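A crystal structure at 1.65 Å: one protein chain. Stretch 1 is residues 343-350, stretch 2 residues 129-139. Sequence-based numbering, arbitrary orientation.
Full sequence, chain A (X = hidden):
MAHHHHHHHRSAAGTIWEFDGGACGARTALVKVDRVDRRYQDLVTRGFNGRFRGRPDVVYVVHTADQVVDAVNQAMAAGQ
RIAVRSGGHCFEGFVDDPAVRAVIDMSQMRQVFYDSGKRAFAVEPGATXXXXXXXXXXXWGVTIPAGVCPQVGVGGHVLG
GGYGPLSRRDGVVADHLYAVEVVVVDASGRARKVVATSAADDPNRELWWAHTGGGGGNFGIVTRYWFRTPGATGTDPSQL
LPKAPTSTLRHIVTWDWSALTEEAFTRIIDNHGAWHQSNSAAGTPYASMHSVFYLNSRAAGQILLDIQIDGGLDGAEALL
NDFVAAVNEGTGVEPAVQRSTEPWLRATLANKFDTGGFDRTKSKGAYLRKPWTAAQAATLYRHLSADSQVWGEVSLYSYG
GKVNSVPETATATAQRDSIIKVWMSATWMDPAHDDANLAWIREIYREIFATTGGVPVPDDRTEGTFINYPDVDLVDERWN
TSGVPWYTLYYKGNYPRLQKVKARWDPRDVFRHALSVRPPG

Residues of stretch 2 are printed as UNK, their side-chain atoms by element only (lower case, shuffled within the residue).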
ATOM      1  N   PRO A 343      22.465   2.252   9.776  1.00 14.79           N
ATOM      2  CA  PRO A 343      22.615   1.363   8.619  1.00 15.62           C
ATOM      3  C   PRO A 343      21.264   1.163   7.940  1.00 14.58           C
ATOM      4  O   PRO A 343      20.226   1.053   8.606  1.00 11.58           O
ATOM      5  CB  PRO A 343      23.132   0.062   9.223  1.00 17.56           C
ATOM      6  CG  PRO A 343      23.666   0.440  10.568  1.00 17.76           C
ATOM      7  CD  PRO A 343      22.819   1.590  11.036  1.00 14.94           C
ATOM      8  N   TRP A 344      21.301   1.133   6.606  1.00 14.32           N
ATOM      9  CA  TRP A 344      20.058   1.006   5.851  1.00 16.93           C
ATOM     10  C   TRP A 344      19.189  -0.164   6.299  1.00 16.67           C
ATOM     11  O   TRP A 344      17.973   0.016   6.482  1.00 20.61           O
ATOM     12  CB  TRP A 344      20.347   0.896   4.337  1.00 16.66           C
ATOM     13  CG  TRP A 344      19.036   0.811   3.597  1.00 17.59           C
ATOM     14  CD1 TRP A 344      18.178   1.814   3.262  1.00 17.59           C
ATOM     15  CD2 TRP A 344      18.448  -0.405   3.107  1.00 16.06           C
ATOM     16  NE1 TRP A 344      17.097   1.306   2.591  1.00 16.77           N
ATOM     17  CE2 TRP A 344      17.234  -0.056   2.484  1.00 17.03           C
ATOM     18  CE3 TRP A 344      18.859  -1.738   3.154  1.00 16.69           C
ATOM     19  CZ2 TRP A 344      16.415  -1.025   1.899  1.00 17.61           C
ATOM     20  CZ3 TRP A 344      18.047  -2.697   2.577  1.00 12.38           C
ATOM     21  CH2 TRP A 344      16.848  -2.323   1.966  1.00 17.06           C
ATOM     22  N   LEU A 345      19.716  -1.367   6.482  1.00 14.45           N
ATOM     23  CA  LEU A 345      18.819  -2.466   6.851  1.00 15.90           C
ATOM     24  C   LEU A 345      18.257  -2.284   8.259  1.00 14.53           C
ATOM     25  O   LEU A 345      17.074  -2.468   8.522  1.00 11.72           O
ATOM     26  CB  LEU A 345      19.493  -3.842   6.741  1.00 12.83           C
ATOM     27  CG  LEU A 345      18.484  -4.982   7.036  1.00 12.30           C
ATOM     28  CD1 LEU A 345      17.502  -5.090   5.876  1.00  8.62           C
ATOM     29  CD2 LEU A 345      19.172  -6.307   7.289  1.00 13.27           C
ATOM     30  N   ARG A 346      19.128  -1.900   9.186  1.00 14.56           N
ATOM     31  CA  ARG A 346      18.694  -1.692  10.568  1.00 15.43           C
ATOM     32  C   ARG A 346      17.557  -0.686  10.623  1.00 12.76           C
ATOM     33  O   ARG A 346      16.527  -0.927  11.259  1.00 17.15           O
ATOM     34  CB  ARG A 346      19.885  -1.220  11.408  1.00 11.61           C
ATOM     35  CG  ARG A 346      19.504  -0.578  12.733  1.00 17.29           C
ATOM     36  CD  ARG A 346      20.533  -0.757  13.825  1.00 20.98           C
ATOM     37  NE  ARG A 346      19.997  -1.442  14.997  1.00 23.51           N
ATOM     38  CZ  ARG A 346      20.518  -1.467  16.209  1.00 24.83           C
ATOM     39  NH1 ARG A 346      21.649  -0.837  16.516  1.00 27.45           N
ATOM     40  NH2 ARG A 346      19.915  -2.143  17.183  1.00 26.69           N
ATOM     41  N   ALA A 347      17.746   0.444   9.953  1.00 15.37           N
ATOM     42  CA  ALA A 347      16.735   1.499   9.967  1.00 17.03           C
ATOM     43  C   ALA A 347      15.424   0.998   9.358  1.00 18.25           C
ATOM     44  O   ALA A 347      14.338   1.265   9.868  1.00 20.83           O
ATOM     45  CB  ALA A 347      17.274   2.721   9.237  1.00 12.02           C
ATOM     46  N   THR A 348      15.571   0.252   8.273  1.00 19.60           N
ATOM     47  CA  THR A 348      14.543  -0.390   7.487  1.00 17.74           C
ATOM     48  C   THR A 348      13.717  -1.406   8.277  1.00 20.17           C
ATOM     49  O   THR A 348      12.521  -1.553   7.990  1.00 18.66           O
ATOM     50  CB  THR A 348      15.173  -1.125   6.277  1.00 18.88           C
ATOM     51  OG1 THR A 348      15.922  -0.202   5.474  1.00 14.86           O
ATOM     52  CG2 THR A 348      14.089  -1.709   5.384  1.00 12.90           C
ATOM     53  N   LEU A 349      14.315  -2.098   9.230  1.00 19.61           N
ATOM     54  CA  LEU A 349      13.683  -3.207   9.934  1.00 18.67           C
ATOM     55  C   LEU A 349      13.187  -2.796  11.316  1.00 21.20           C
ATOM     56  O   LEU A 349      12.978  -3.630  12.208  1.00 24.43           O
ATOM     57  CB  LEU A 349      14.648  -4.383  10.095  1.00 17.13           C
ATOM     58  CG  LEU A 349      14.960  -5.211   8.848  1.00 17.94           C
ATOM     59  CD1 LEU A 349      15.987  -6.283   9.155  1.00 10.05           C
ATOM     60  CD2 LEU A 349      13.692  -5.844   8.305  1.00 16.37           C
ATOM     61  N   ALA A 350      12.971  -1.512  11.553  1.00 24.65           N
ATOM     62  CA  ALA A 350      12.359  -1.098  12.808  1.00 28.48           C
ATOM     63  C   ALA A 350      10.886  -1.476  12.870  1.00 34.71           C
ATOM     64  O   ALA A 350      10.056  -1.034  12.069  1.00 31.48           O
ATOM     65  CB  ALA A 350      12.494   0.407  13.002  1.00 26.25           C
ATOM     66  N   UNK A 129       7.622  -8.189   4.084  1.00  8.23           N
ATOM     67  CA  UNK A 129       8.540  -7.221   3.478  1.00  8.67           C
ATOM     68  C   UNK A 129       9.876  -7.256   4.214  1.00  9.79           C
ATOM     69  O   UNK A 129      10.933  -7.297   3.587  1.00 14.26           O
ATOM     70  c   UNK A 129       7.955  -5.822   3.488  1.00  9.21           C
ATOM     71  c   UNK A 129       6.323  -4.111   2.604  1.00  8.36           C
ATOM     72  c   UNK A 129       6.946  -6.089   1.210  1.00 16.33           C
ATOM     73  c   UNK A 129       6.707  -5.581   2.626  1.00 10.11           C
ATOM     74  N   UNK A 130       9.818  -7.280   5.542  1.00 13.33           N
ATOM     75  CA  UNK A 130      11.034  -7.327   6.353  1.00 11.58           C
ATOM     76  C   UNK A 130      11.932  -8.481   5.958  1.00 14.98           C
ATOM     77  O   UNK A 130      13.150  -8.339   5.835  1.00  8.71           O
ATOM     78  N   UNK A 131      11.328  -9.651   5.729  1.00 13.68           N
ATOM     79  CA  UNK A 131      12.136 -10.803   5.320  1.00 14.82           C
ATOM     80  C   UNK A 131      12.687 -10.582   3.925  1.00 12.53           C
ATOM     81  O   UNK A 131      13.872 -10.846   3.678  1.00 10.92           O
ATOM     82  c   UNK A 131      11.335 -12.106   5.409  1.00 15.77           C
ATOM     83  o   UNK A 131       9.438 -13.969   6.028  1.00 21.62           O
ATOM     84  c   UNK A 131      11.105 -12.506   6.857  1.00 16.94           C
ATOM     85  c   UNK A 131      10.074 -13.595   7.033  1.00 17.16           C
ATOM     86  o   UNK A 131       9.951 -14.040   8.198  1.00 15.29           O
ATOM     87  N   UNK A 132      11.873 -10.084   2.992  1.00  8.03           N
ATOM     88  CA  UNK A 132      12.441  -9.986   1.637  1.00 12.02           C
ATOM     89  C   UNK A 132      13.587  -8.975   1.617  1.00 14.03           C
ATOM     90  O   UNK A 132      14.657  -9.250   1.062  1.00 12.95           O
ATOM     91  o   UNK A 132      11.016  -8.301   0.619  1.00 33.94           O
ATOM     92  c   UNK A 132      10.210 -10.564   0.732  1.00  2.18           C
ATOM     93  c   UNK A 132      11.424  -9.662   0.535  1.00 17.19           C
ATOM     94  N   UNK A 133      13.362  -7.843   2.276  1.00 14.01           N
ATOM     95  CA  UNK A 133      14.385  -6.821   2.419  1.00 12.75           C
ATOM     96  C   UNK A 133      15.702  -7.416   2.925  1.00 11.01           C
ATOM     97  O   UNK A 133      16.773  -7.103   2.392  1.00 12.73           O
ATOM     98  c   UNK A 133      12.949  -4.348   1.497  1.00 16.29           C
ATOM     99  c   UNK A 133      10.885  -3.420   3.033  1.00 16.73           C
ATOM    100  o   UNK A 133      10.073  -2.158   1.158  1.00 17.28           O
ATOM    101  c   UNK A 133      10.989  -3.016   1.721  1.00 19.38           C
ATOM    102  c   UNK A 133      12.031  -3.484   0.935  1.00 20.65           C
ATOM    103  c   UNK A 133      13.911  -5.724   3.379  1.00 14.44           C
ATOM    104  c   UNK A 133      11.820  -4.287   3.574  1.00 15.75           C
ATOM    105  c   UNK A 133      12.878  -4.771   2.810  1.00 15.95           C
ATOM    106  N   UNK A 134      15.591  -8.259   3.946  1.00  9.24           N
ATOM    107  CA  UNK A 134      16.808  -8.808   4.555  1.00 14.03           C
ATOM    108  C   UNK A 134      17.468  -9.797   3.611  1.00 13.16           C
ATOM    109  O   UNK A 134      18.680  -9.757   3.357  1.00 16.84           O
ATOM    110  n   UNK A 134      17.597 -12.947   6.370  1.00 30.26           N
ATOM    111  n   UNK A 134      16.319 -14.799   6.804  1.00 43.09           N
ATOM    112  c   UNK A 134      16.475 -13.487   6.830  1.00 31.78           C
ATOM    113  c   UNK A 134      15.638 -11.255   7.350  1.00 26.61           C
ATOM    114  n   UNK A 134      15.515 -12.716   7.311  1.00 29.15           N
ATOM    115  c   UNK A 134      15.699 -10.680   5.934  1.00 23.31           C
ATOM    116  c   UNK A 134      16.488  -9.392   5.928  1.00 17.40           C
ATOM    117  N   UNK A 135      16.688 -10.714   3.032  1.00 14.60           N
ATOM    118  CA  UNK A 135      17.295 -11.670   2.112  1.00 15.39           C
ATOM    119  C   UNK A 135      17.919 -10.998   0.895  1.00 15.30           C
ATOM    120  O   UNK A 135      19.058 -11.302   0.522  1.00 16.69           O
ATOM    121  c   UNK A 135      16.253 -12.707   1.708  1.00 11.05           C
ATOM    122  N   UNK A 136      17.218 -10.084   0.232  1.00 13.04           N
ATOM    123  CA  UNK A 136      17.741  -9.485  -0.993  1.00 13.55           C
ATOM    124  C   UNK A 136      19.026  -8.717  -0.728  1.00 12.12           C
ATOM    125  O   UNK A 136      19.970  -8.648  -1.507  1.00 10.13           O
ATOM    126  c   UNK A 136      15.988  -8.912  -2.878  1.00 18.23           C
ATOM    127  c   UNK A 136      16.691  -8.543  -1.576  1.00 15.66           C
ATOM    128  c   UNK A 136      16.058 -10.398  -3.171  1.00 16.48           C
ATOM    129  c   UNK A 136      14.541  -8.416  -2.862  1.00  9.48           C
ATOM    130  N   UNK A 137      19.039  -8.062   0.443  1.00 12.41           N
ATOM    131  CA  UNK A 137      20.153  -7.146   0.720  1.00 10.50           C
ATOM    132  C   UNK A 137      21.436  -7.904   1.034  1.00 10.38           C
ATOM    133  O   UNK A 137      22.477  -7.624   0.433  1.00 15.67           O
ATOM    134  c   UNK A 137      21.179  -4.217   1.554  1.00 14.62           C
ATOM    135  c   UNK A 137      21.332  -5.430   3.619  1.00 11.77           C
ATOM    136  c   UNK A 137      22.285  -4.543   4.083  1.00 11.42           C
ATOM    137  c   UNK A 137      20.769  -5.271   2.359  1.00 12.26           C
ATOM    138  o   UNK A 137      23.627  -2.608   3.727  1.00 21.04           O
ATOM    139  c   UNK A 137      19.736  -6.253   1.881  1.00 11.71           C
ATOM    140  c   UNK A 137      22.140  -3.324   2.011  1.00 14.67           C
ATOM    141  c   UNK A 137      22.671  -3.501   3.271  1.00 11.26           C
ATOM    142  N   UNK A 138      21.371  -8.837   1.958  1.00 11.98           N
ATOM    143  CA  UNK A 138      22.535  -9.535   2.492  1.00 12.09           C
ATOM    144  C   UNK A 138      23.196 -10.372   1.412  1.00 12.88           C
ATOM    145  O   UNK A 138      24.427 -10.454   1.351  1.00 10.91           O
ATOM    146  c   UNK A 138      22.532  -8.492   5.278  1.00 16.18           C
ATOM    147  c   UNK A 138      22.148 -10.405   3.700  1.00 12.25           C
ATOM    148  c   UNK A 138      21.334 -10.540   6.087  1.00  8.48           C
ATOM    149  c   UNK A 138      21.584  -9.628   4.905  1.00  8.76           C
ATOM    150  N   UNK A 139      22.421 -11.004   0.523  1.00 11.55           N
ATOM    151  CA  UNK A 139      23.065 -11.815  -0.506  1.00 12.81           C
ATOM    152  C   UNK A 139      23.615 -10.986  -1.664  1.00 14.01           C
ATOM    153  O   UNK A 139      24.613 -11.345  -2.307  1.00 15.29           O
ATOM    154  c   UNK A 139      22.160 -12.914  -1.036  1.00 12.47           C
ATOM    155  o   UNK A 139      20.839 -14.793  -0.366  1.00 17.16           O
ATOM    156  c   UNK A 139      21.794 -14.023  -0.091  1.00 15.45           C
ATOM    157  o   UNK A 139      22.417 -14.179   0.973  1.00 12.73           O
TER

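Position 129 opens the helix with four side-chain carbons that fork at the second, and none of them reaches stretch 1. This is the pattern of leucine, Leu129. Position 130 has no side-chain atoms, and its backbone O lies near Leu349 CD2; it is therefore glycine. Its bareness matters, because an ideal CB here would lie 3.4 Å from Leu349 CD2, a tight fit. The same methyl, Leu349 CD2, rests 3.6 Å from the backbone O of Gly130, where the two segments of the chain come close. At 131 three carbons run out in line and the third carries two oxygens, with the CA-to-CB bond pointing away from stretch 1: a glutamate, Glu131. Position 132 has one carbon bearing an oxygen and a second carbon, none reaching stretch 1. That is threonine, and Thr132 OG1 donates a hydrogen bond back to Leu129 O at 3.1 Å, within its own helix.

Position 133 shows one carbon followed by a six-carbon ring with an oxygen on it; its CA-to-CB bond points toward stretch 1, and ring carbons lie beside Thr348 CG2 and Trp344 CH2. It is a tyrosine. Tyr133 CD1 lies 3.9 Å from Thr348 CG2 and Tyr133 CD2 4.4 Å from Trp344 CH2, while its hydroxyl is hydrogen-bonded elsewhere in the structure. Three carbons, a nitrogen, and a carbon carrying two more nitrogens, set near the Leu345 methyls, identify 134 as arginine. Leu345 CD1 packs 4.0 Å from Arg134 CA, but the charged end leads away from the contact. The single carbon at 135, out of reach of stretch 1, is that of alanine, Ala135. Four carbons forked at the second, also out of reach, make 136 a leucine; the chi1 of Leu136, -111°, lies between wells.

At 137 a carbon and an oxygen-bearing six-carbon ring, beside Trp344 CZ3 and Leu345 CB, again indicate tyrosine. Tyr137 CD1 approaches Trp344 CZ3 to 3.6 Å, and Trp344 CE3 lies over one face of the tyrosine ring. The aromatic planes meet obliquely at 52°. Position 138, four carbons forked at the second and near Leu345 CD2, is leucine, with Leu138 CD2 4.5 Å from Leu345 CD2. Two carbons, the second carrying two oxygens and touching nothing on stretch 1, make 139 an aspartate, Asp139.

The contact joins two nearly antiparallel helices, at 177°, and Leu349, the residue just after the shorter one; it buries 388 Å² without a hydrogen bond between the stretches. Trp344, Leu345 and Thr348 point toward the partner, as do Tyr133 and Tyr137, one helical turn apart. Leu345 CB also packs 3.9 Å from Tyr137 CE2. Apolar packing thus holds the aromatic end together, while at the other end Leu349 CD2 packs against the backbone of Gly130, where a CB would be a tight fit.

Stretch 2 (129-139) LGETYRALYLD
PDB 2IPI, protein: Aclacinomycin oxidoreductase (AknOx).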